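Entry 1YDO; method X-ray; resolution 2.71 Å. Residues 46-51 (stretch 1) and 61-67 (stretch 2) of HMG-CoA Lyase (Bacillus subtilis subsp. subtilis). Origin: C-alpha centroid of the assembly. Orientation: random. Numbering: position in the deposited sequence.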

# COMPACT_ATOMS: atom_id res chain seq x y z
N GLU A 46 -3.21 20.72 9.59
CA GLU A 46 -4.13 21.67 8.97
C GLU A 46 -5.47 21.52 9.68
O GLU A 46 -6.28 20.69 9.30
N ILE A 47 -5.70 22.33 10.71
CA ILE A 47 -6.94 22.23 11.46
C ILE A 47 -8.21 22.41 10.65
O ILE A 47 -9.23 21.79 10.96
N THR A 48 -8.18 23.24 9.62
CA THR A 48 -9.38 23.47 8.81
C THR A 48 -9.11 24.27 7.55
O THR A 48 -7.97 24.62 7.25
N SER A 49 -10.19 24.56 6.82
CA SER A 49 -10.12 25.33 5.58
C SER A 49 -11.01 26.56 5.67
O SER A 49 -12.14 26.48 6.17
N PHE A 50 -10.51 27.69 5.19
CA PHE A 50 -11.29 28.92 5.23
C PHE A 50 -11.91 29.25 3.89
O PHE A 50 -12.04 30.42 3.52
N VAL A 51 -12.26 28.22 3.14
CA VAL A 51 -12.93 28.43 1.87
C VAL A 51 -14.38 28.76 2.27
O VAL A 51 -14.83 28.30 3.32
N ASP A 61 -17.52 25.25 10.22
CA ASP A 61 -17.11 25.70 11.55
C ASP A 61 -15.63 26.00 11.64
O ASP A 61 -15.03 25.91 12.71
N ALA A 62 -15.04 26.39 10.51
CA ALA A 62 -13.61 26.69 10.48
C ALA A 62 -13.18 27.67 11.57
O ALA A 62 -12.33 27.35 12.40
N ILE A 63 -13.75 28.87 11.55
CA ILE A 63 -13.39 29.90 12.52
C ILE A 63 -13.62 29.45 13.97
O ILE A 63 -12.87 29.82 14.87
N ASP A 64 -14.65 28.64 14.18
CA ASP A 64 -14.97 28.13 15.51
C ASP A 64 -13.93 27.11 15.98
O ASP A 64 -13.45 27.17 17.13
N VAL A 65 -13.57 26.18 15.10
CA VAL A 65 -12.59 25.16 15.46
C VAL A 65 -11.22 25.78 15.62
O VAL A 65 -10.45 25.37 16.48
N ALA A 66 -10.92 26.77 14.80
CA ALA A 66 -9.61 27.42 14.85
C ALA A 66 -9.34 28.06 16.20
O ALA A 66 -8.18 28.30 16.55
N LYS A 67 -10.40 28.34 16.96
CA LYS A 67 -10.27 28.97 18.28
C LYS A 67 -10.57 27.99 19.39
O LYS A 67 -10.39 28.31 20.57

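Packing of strand 46-49 and the loop residues after it against helix 62-67 in HMG-CoA lyase. The strand and the helix run nearly antiparallel, at 159° between their N-to-C directions, and their axes approach to 8.0 Å. The backbones come nearer at the start of the helix than further along it: Thr48 CA and Ala62 CA lie 5.6 Å apart, whereas Ile47 CA and Ala66 CA are separated by 6.7 Å. No hydrogen bond crosses between the stretches, so the fit is one of shape, with 296 Å² buried over both sides.

The smallest side chain of the narrow end is its central bump. Ala62 points its CB toward the strand, into a hollow walled by Thr48, the backbone of Ser49 and the ring of Phe50. The methyl sits 3.2 Å from Thr48 OG1 and, equally near, Ala62 CB is 3.2 Å from Ser49 O; both are tight contacts for a carbon against an oxygen. The third wall is aromatic: Ala62 CB stands over one face of the Phe50 ring, 4.3 Å from the ring centroid and 24° off the normal, a CH-pi contact.

Phe50 (chi1 m, -74°; chi2 93°) leaves its backbone sideways, but the end of its ring comes nearer to the helix. While one face receives Ala62, the ring edge meets two further methyls close to the ring plane. Phe50 CE2 lies 3.5 Å from Ile63 CG2, and Phe50 CZ lies 4.0 Å from Ala66 CB. Ile63 (chi1 p, chi2 m) directs its CA-to-CB bond away from the strand, yet its CG2 still reaches the ring; its CD1 lies farther from the ring than CG2 does.

At the wider end, Ile47 fills the space with length. Its CB points toward the helix, and the p, t rotamer extends CG1 and CD1 to Ala66, with Ile47 CD1 3.6 Å from Ala66 CA and 3.8 Å from Ala66 CB. The short side chain of Ala66, which leaves sideways, thus touches both the isoleucine tip and the phenylalanine edge. Thr48 (chi1 t) and Val65 (chi1 p) also point toward each other's stretch, and Thr48 CB lies 3.9 Å from Val65 CG1.

Several polar groups find partners within their own stretch or elsewhere in the structure. Thr48 OG1 gives a weak hydrogen bond to Ser49 O, 3.4 Å long, so the two oxygens lining the Ala62 hollow are themselves linked. The CA-to-CB bond of Ser49 (chi1 t) points away from the helix, and Ser49 OG accepts a hydrogen bond from Val51 N at 3.2 Å. Asp61 occupies the N-cap position but makes no side-chain capping bond; its carboxylate oxygens are hydrogen-bonded elsewhere in the structure. Asp64 and Lys67 are exposed and take no part in the packing, and Glu46, although buried, lies out of reach of the helix.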

# COMPACT_ATOMS: atom_id res chain seq x y z
CB GLU A 46 -4.33 21.36 7.51
CG GLU A 46 -3.14 21.64 6.67
CD GLU A 46 -3.50 21.73 5.19
OE1 GLU A 46 -2.57 21.82 4.35
OE2 GLU A 46 -4.71 21.72 4.87
CB ILE A 47 -6.96 23.25 12.59
CG1 ILE A 47 -6.83 24.66 12.02
CG2 ILE A 47 -5.82 22.98 13.56
CD1 ILE A 47 -6.99 25.75 13.05
CB THR A 48 -10.42 24.24 9.60
OG1 THR A 48 -11.59 24.45 8.79
CG2 THR A 48 -9.86 25.59 10.01
CB SER A 49 -10.56 24.48 4.38
OG SER A 49 -10.88 25.30 3.26
CB PHE A 50 -10.43 30.09 5.72
CG PHE A 50 -10.16 30.04 7.18
CD1 PHE A 50 -9.02 29.44 7.68
CD2 PHE A 50 -11.10 30.53 8.08
CE1 PHE A 50 -8.81 29.34 9.06
CE2 PHE A 50 -10.89 30.43 9.46
CZ PHE A 50 -9.75 29.83 9.94
CB VAL A 51 -12.92 27.15 1.03
CG1 VAL A 51 -13.71 27.35 -0.25
CG2 VAL A 51 -11.50 26.76 0.74
CB ASP A 61 -17.49 24.65 12.60
CG ASP A 61 -16.98 23.25 12.27
OD1 ASP A 61 -17.40 22.30 12.96
OD2 ASP A 61 -16.16 23.11 11.34
CB ALA A 62 -13.22 27.23 9.11
CB ILE A 63 -14.18 31.21 12.26
CG1 ILE A 63 -15.63 30.90 11.88
CG2 ILE A 63 -13.48 32.02 11.19
CD1 ILE A 63 -15.83 30.31 10.48
CB ASP A 64 -16.36 27.48 15.52
CG ASP A 64 -17.49 28.50 15.36
OD1 ASP A 64 -17.62 29.40 16.22
OD2 ASP A 64 -18.25 28.40 14.38
CB VAL A 65 -12.52 24.02 14.40
CG1 VAL A 65 -12.14 24.58 13.04
CG2 VAL A 65 -11.51 22.96 14.83
CB ALA A 66 -9.51 28.46 13.73
CB LYS A 67 -11.22 30.17 18.39
CG LYS A 67 -10.87 31.33 17.49
CD LYS A 67 -11.92 32.43 17.56
CE LYS A 67 -11.54 33.61 16.68
NZ LYS A 67 -12.61 34.66 16.66